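Local atomic coordinates of beta-catenin homolog sys-1 (PDB entry 3C2G), a protein that acts as a transcription coregulator in the Wnt signalling asymmetry pathway, activating or repressing target genes with transcription factors such as POP-1, which it binds directly. Residues S312-L326 with F348-I362. Residues are numbered along the deposited sequence; the frame is centred on the assembly and turned at random.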
loop_
_atom_site.group_PDB
_atom_site.type_symbol
_atom_site.label_atom_id
_atom_site.label_comp_id
_atom_site.label_asym_id
_atom_site.label_seq_id
_atom_site.Cartn_x
_atom_site.Cartn_y
_atom_site.Cartn_z
ATOM N N SER A 312 -0.854 3.379 -8.928
ATOM C CA SER A 312 -1.984 3.937 -9.650
ATOM C C SER A 312 -1.886 5.446 -9.913
ATOM O O SER A 312 -2.484 5.947 -10.857
ATOM C CB SER A 312 -3.286 3.617 -8.913
ATOM O OG SER A 312 -3.314 4.232 -7.642
ATOM N N ASP A 313 -1.130 6.157 -9.082
ATOM C CA ASP A 313 -0.946 7.588 -9.263
ATOM C C ASP A 313 0.175 7.968 -10.248
ATOM O O ASP A 313 0.532 9.136 -10.374
ATOM C CB ASP A 313 -0.784 8.289 -7.908
ATOM C CG ASP A 313 0.398 7.753 -7.088
ATOM O OD1 ASP A 313 0.536 6.513 -6.909
ATOM O OD2 ASP A 313 1.189 8.588 -6.589
ATOM N N ALA A 314 0.702 6.996 -10.981
ATOM C CA ALA A 314 1.804 7.257 -11.898
ATOM C C ALA A 314 1.382 8.081 -13.124
ATOM O O ALA A 314 0.391 7.771 -13.793
ATOM C CB ALA A 314 2.438 5.964 -12.329
ATOM N N LYS A 315 2.155 9.123 -13.425
ATOM C CA LYS A 315 1.865 9.975 -14.574
ATOM C C LYS A 315 2.055 9.211 -15.885
ATOM O O LYS A 315 1.351 9.497 -16.873
ATOM C CB LYS A 315 2.712 11.260 -14.542
ATOM C CG LYS A 315 2.178 12.363 -13.576
ATOM C CD LYS A 315 3.293 13.372 -13.225
ATOM C CE LYS A 315 2.747 14.795 -13.038
ATOM N NZ LYS A 315 2.041 15.008 -11.728
ATOM N N ALA A 316 2.973 8.232 -15.888
ATOM C CA ALA A 316 3.179 7.364 -17.063
ATOM C C ALA A 316 1.930 6.580 -17.480
ATOM O O ALA A 316 1.837 6.130 -18.616
ATOM C CB ALA A 316 4.340 6.426 -16.852
ATOM N N LEU A 317 0.963 6.417 -16.573
ATOM C CA LEU A 317 -0.293 5.746 -16.935
ATOM C C LEU A 317 -1.104 6.556 -17.967
ATOM O O LEU A 317 -2.040 6.030 -18.586
ATOM C CB LEU A 317 -1.108 5.365 -15.694
ATOM C CG LEU A 317 -0.603 4.135 -14.897
ATOM C CD1 LEU A 317 -0.913 4.245 -13.412
ATOM C CD2 LEU A 317 -1.153 2.830 -15.438
ATOM N N ALA A 318 -0.711 7.815 -18.188
ATOM C CA ALA A 318 -1.232 8.605 -19.317
ATOM C C ALA A 318 -0.726 8.103 -20.667
ATOM O O ALA A 318 -1.314 8.424 -21.696
ATOM C CB ALA A 318 -0.907 10.071 -19.159
ATOM N N LYS A 319 0.352 7.322 -20.674
ATOM C CA LYS A 319 0.895 6.822 -21.937
ATOM C C LYS A 319 0.704 5.336 -22.152
ATOM O O LYS A 319 0.935 4.850 -23.244
ATOM C CB LYS A 319 2.374 7.163 -22.089
ATOM C CG LYS A 319 2.637 8.547 -22.670
ATOM C CD LYS A 319 3.260 9.472 -21.630
ATOM C CE LYS A 319 3.518 10.866 -22.194
ATOM N NZ LYS A 319 2.244 11.631 -22.353
ATOM N N THR A 320 0.282 4.606 -21.128
ATOM C CA THR A 320 0.123 3.152 -21.249
ATOM C C THR A 320 -1.181 2.801 -21.962
ATOM O O THR A 320 -2.209 3.352 -21.622
ATOM C CB THR A 320 0.182 2.476 -19.851
ATOM O OG1 THR A 320 1.531 2.507 -19.387
ATOM C CG2 THR A 320 -0.276 1.020 -19.893
ATOM N N PRO A 321 -1.133 1.887 -22.955
ATOM C CA PRO A 321 -2.377 1.409 -23.573
ATOM C C PRO A 321 -3.302 0.773 -22.537
ATOM O O PRO A 321 -2.970 -0.265 -21.972
ATOM C CB PRO A 321 -1.889 0.350 -24.581
ATOM C CG PRO A 321 -0.464 0.735 -24.879
ATOM C CD PRO A 321 0.057 1.258 -23.568
ATOM N N LEU A 322 -4.457 1.384 -22.303
ATOM C CA LEU A 322 -5.367 0.915 -21.270
ATOM C C LEU A 322 -6.677 0.339 -21.812
ATOM O O LEU A 322 -7.551 -0.070 -21.039
ATOM C CB LEU A 322 -5.608 2.025 -20.239
ATOM C CG LEU A 322 -4.424 2.280 -19.288
ATOM C CD1 LEU A 322 -4.595 3.543 -18.484
ATOM C CD2 LEU A 322 -4.187 1.112 -18.352
ATOM N N GLU A 323 -6.785 0.258 -23.139
ATOM C CA GLU A 323 -8.026 -0.171 -23.803
ATOM C C GLU A 323 -8.445 -1.593 -23.429
ATOM O O GLU A 323 -9.620 -1.933 -23.503
ATOM C CB GLU A 323 -7.918 -0.055 -25.330
ATOM C CG GLU A 323 -7.701 1.362 -25.887
ATOM C CD GLU A 323 -6.326 1.975 -25.540
ATOM O OE1 GLU A 323 -5.343 1.219 -25.290
ATOM O OE2 GLU A 323 -6.236 3.230 -25.520
ATOM N N ASN A 324 -7.484 -2.427 -23.043
ATOM C CA ASN A 324 -7.785 -3.804 -22.666
ATOM C C ASN A 324 -7.694 -4.031 -21.166
ATOM O O ASN A 324 -8.565 -4.677 -20.585
ATOM C CB ASN A 324 -6.889 -4.775 -23.426
ATOM C CG ASN A 324 -7.073 -4.673 -24.935
ATOM O OD1 ASN A 324 -8.121 -5.040 -25.473
ATOM N ND2 ASN A 324 -6.049 -4.169 -25.626
ATOM N N ILE A 325 -6.654 -3.477 -20.550
ATOM C CA ILE A 325 -6.439 -3.553 -19.107
ATOM C C ILE A 325 -7.651 -3.041 -18.329
ATOM O O ILE A 325 -8.167 -3.722 -17.432
ATOM C CB ILE A 325 -5.162 -2.753 -18.699
ATOM C CG1 ILE A 325 -3.891 -3.484 -19.143
ATOM C CG2 ILE A 325 -5.111 -2.480 -17.209
ATOM C CD1 ILE A 325 -2.678 -2.586 -19.168
ATOM N N LEU A 326 -8.120 -1.851 -18.677
ATOM C CA LEU A 326 -9.151 -1.217 -17.874
ATOM C C LEU A 326 -10.467 -1.977 -17.855
ATOM O O LEU A 326 -10.987 -2.245 -16.775
ATOM C CB LEU A 326 -9.340 0.250 -18.263
ATOM C CG LEU A 326 -9.955 1.224 -17.256
ATOM C CD1 LEU A 326 -9.543 0.953 -15.833
ATOM C CD2 LEU A 326 -9.526 2.624 -17.626
ATOM N N PHE A 348 -7.447 2.118 -7.443
ATOM C CA PHE A 348 -6.759 2.214 -8.717
ATOM C C PHE A 348 -7.546 3.003 -9.786
ATOM O O PHE A 348 -6.975 3.810 -10.522
ATOM C CB PHE A 348 -6.440 0.806 -9.236
ATOM C CG PHE A 348 -5.861 0.794 -10.612
ATOM C CD1 PHE A 348 -4.501 0.952 -10.807
ATOM C CD2 PHE A 348 -6.682 0.658 -11.720
ATOM C CE1 PHE A 348 -3.960 0.947 -12.099
ATOM C CE2 PHE A 348 -6.160 0.672 -13.006
ATOM C CZ PHE A 348 -4.799 0.808 -13.198
ATOM N N LEU A 349 -8.841 2.731 -9.883
ATOM C CA LEU A 349 -9.709 3.377 -10.846
ATOM C C LEU A 349 -9.720 4.891 -10.628
ATOM O O LEU A 349 -9.557 5.664 -11.573
ATOM C CB LEU A 349 -11.123 2.801 -10.710
ATOM C CG LEU A 349 -12.172 3.210 -11.738
ATOM C CD1 LEU A 349 -11.716 2.908 -13.186
ATOM C CD2 LEU A 349 -13.518 2.543 -11.409
ATOM N N SER A 350 -9.849 5.305 -9.371
ATOM C CA SER A 350 -9.905 6.730 -9.027
ATOM C C SER A 350 -8.665 7.493 -9.455
ATOM O O SER A 350 -8.788 8.605 -9.954
ATOM C CB SER A 350 -10.159 6.935 -7.540
ATOM O OG SER A 350 -9.087 6.406 -6.785
ATOM N N ASN A 351 -7.483 6.896 -9.279
ATOM C CA ASN A 351 -6.235 7.530 -9.713
ATOM C C ASN A 351 -6.000 7.450 -11.215
ATOM O O ASN A 351 -5.497 8.401 -11.814
ATOM C CB ASN A 351 -5.020 6.943 -8.997
ATOM C CG ASN A 351 -4.943 7.342 -7.539
ATOM O OD1 ASN A 351 -5.436 8.391 -7.137
ATOM N ND2 ASN A 351 -4.313 6.492 -6.731
ATOM N N VAL A 352 -6.344 6.321 -11.829
ATOM C CA VAL A 352 -5.999 6.128 -13.238
ATOM C C VAL A 352 -6.789 7.087 -14.142
ATOM O O VAL A 352 -6.262 7.529 -15.159
ATOM C CB VAL A 352 -6.135 4.654 -13.707
ATOM C CG1 VAL A 352 -7.581 4.294 -14.057
ATOM C CG2 VAL A 352 -5.240 4.379 -14.896
ATOM N N VAL A 353 -8.035 7.403 -13.772
ATOM C CA VAL A 353 -8.850 8.284 -14.594
ATOM C C VAL A 353 -8.455 9.733 -14.380
ATOM O O VAL A 353 -8.758 10.578 -15.213
ATOM C CB VAL A 353 -10.388 8.124 -14.365
ATOM C CG1 VAL A 353 -10.837 6.686 -14.606
ATOM C CG2 VAL A 353 -10.818 8.614 -12.976
ATOM N N ALA A 354 -7.786 10.027 -13.263
ATOM C CA ALA A 354 -7.483 11.420 -12.906
ATOM C C ALA A 354 -6.585 12.087 -13.944
ATOM O O ALA A 354 -5.509 11.575 -14.246
ATOM C CB ALA A 354 -6.860 11.495 -11.540
ATOM N N HIS A 355 -7.057 13.211 -14.498
ATOM C CA HIS A 355 -6.286 14.068 -15.414
ATOM C C HIS A 355 -6.080 13.480 -16.799
ATOM O O HIS A 355 -5.198 13.932 -17.522
ATOM C CB HIS A 355 -4.899 14.423 -14.836
ATOM C CG HIS A 355 -4.945 15.120 -13.511
ATOM N ND1 HIS A 355 -4.310 14.624 -12.390
ATOM C CD2 HIS A 355 -5.545 16.272 -13.127
ATOM C CE1 HIS A 355 -4.518 15.443 -11.371
ATOM N NE2 HIS A 355 -5.264 16.450 -11.791
ATOM N N LYS A 356 -6.875 12.477 -17.175
ATOM C CA LYS A 356 -6.630 11.728 -18.402
ATOM C C LYS A 356 -7.945 11.453 -19.132
ATOM O O LYS A 356 -8.638 10.453 -18.881
ATOM C CB LYS A 356 -5.897 10.413 -18.099
ATOM C CG LYS A 356 -4.622 10.532 -17.278
ATOM C CD LYS A 356 -4.064 9.133 -16.957
ATOM C CE LYS A 356 -3.292 9.101 -15.624
ATOM N NZ LYS A 356 -4.207 9.167 -14.445
ATOM N N GLN A 357 -8.261 12.346 -20.063
ATOM C CA GLN A 357 -9.529 12.337 -20.773
ATOM C C GLN A 357 -9.783 11.029 -21.506
ATOM O O GLN A 357 -10.826 10.397 -21.299
ATOM C CB GLN A 357 -9.600 13.520 -21.744
ATOM C CG GLN A 357 -11.006 13.835 -22.209
ATOM C CD GLN A 357 -11.950 14.061 -21.042
ATOM O OE1 GLN A 357 -11.714 14.924 -20.197
ATOM N NE2 GLN A 357 -13.019 13.276 -20.983
ATOM N N HIS A 358 -8.838 10.623 -22.354
ATOM C CA HIS A 358 -8.942 9.349 -23.090
ATOM C C HIS A 358 -9.161 8.129 -22.170
ATOM O O HIS A 358 -9.867 7.194 -22.547
ATOM C CB HIS A 358 -7.737 9.145 -24.017
ATOM C CG HIS A 358 -6.442 8.936 -23.294
ATOM N ND1 HIS A 358 -5.752 9.966 -22.687
ATOM C CD2 HIS A 358 -5.714 7.812 -23.073
ATOM C CE1 HIS A 358 -4.656 9.486 -22.123
ATOM N NE2 HIS A 358 -4.608 8.185 -22.346
ATOM N N VAL A 359 -8.593 8.164 -20.959
ATOM C CA VAL A 359 -8.798 7.088 -19.970
ATOM C C VAL A 359 -10.214 7.124 -19.394
ATOM O O VAL A 359 -10.864 6.085 -19.242
ATOM C CB VAL A 359 -7.718 7.103 -18.837
ATOM C CG1 VAL A 359 -8.045 6.094 -17.778
ATOM C CG2 VAL A 359 -6.326 6.818 -19.408
ATOM N N LYS A 360 -10.692 8.323 -19.074
ATOM C CA LYS A 360 -12.101 8.512 -18.729
ATOM C C LYS A 360 -13.006 7.934 -19.823
ATOM O O LYS A 360 -14.010 7.266 -19.525
ATOM C CB LYS A 360 -12.393 9.995 -18.527
ATOM C CG LYS A 360 -12.060 10.492 -17.146
ATOM C CD LYS A 360 -11.250 11.758 -17.188
ATOM C CE LYS A 360 -11.927 12.824 -16.374
ATOM N NZ LYS A 360 -10.999 13.698 -15.607
ATOM N N ASP A 361 -12.643 8.170 -21.086
ATOM C CA ASP A 361 -13.467 7.688 -22.198
ATOM C C ASP A 361 -13.525 6.166 -22.215
ATOM O O ASP A 361 -14.605 5.577 -22.376
ATOM C CB ASP A 361 -12.985 8.237 -23.546
ATOM C CG ASP A 361 -13.265 9.734 -23.718
ATOM O OD1 ASP A 361 -14.200 10.267 -23.077
ATOM O OD2 ASP A 361 -12.545 10.383 -24.508
ATOM N N ILE A 362 -12.377 5.522 -22.016
ATOM C CA ILE A 362 -12.353 4.061 -21.955
ATOM C C ILE A 362 -13.288 3.570 -20.846
ATOM O O ILE A 362 -14.169 2.739 -21.075
ATOM C CB ILE A 362 -10.917 3.526 -21.792
ATOM C CG1 ILE A 362 -10.129 3.807 -23.080
ATOM C CG2 ILE A 362 -10.922 2.031 -21.453
ATOM C CD1 ILE A 362 -8.619 3.930 -22.900
HETATM O O HOH W 1 -2.124 7.880 -12.711
HETATM O O HOH W 2 -3.174 5.711 -21.103
#
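L326 pushes its branched end as a knob into a hole formed by L349, V352, V359 and I362. With CG anti to the backbone N (chi1 -157°), CD1 reaches L349 CD1 at 3.9 Å while CD2 meets V359 CG1 at 3.8 Å, and L326 crosses both side chains at about a right angle. L322 extends the apolar layer, its CD1 touching both V352 CG2 and V359 CG2; I362 CD1 packs against the bent chain of E323. At the other end, S312 CB lies 3.5 Å from F348 CD1, and N351 ND2 donates to S312 OG (2.6 Å) almost straight and in its amide plane. The same ND2 also bonds the backbone of the bound peptide, and a basic side chain of that peptide pairs with D313 in a salt bridge. K356 lays CD along A318 CA (3.7 Å), then bends at chi4 (74°) to bring NZ to the carbonyls of its own segment. This amine donates to V352 O, from above the carbonyl plane, to A354 O, and to a water that in turn donates hydrogen bonds to S312 O and A314 O. A methionine in its place would probably leave V352 O, A354 O and the water without the amine that grips them, and free the turn between the helices to shift against 312-318. Such packing of short helices and their connecting turns, beside a groove that holds a TCF peptide, is characteristic of the armadillo-repeat superhelix of beta-catenins.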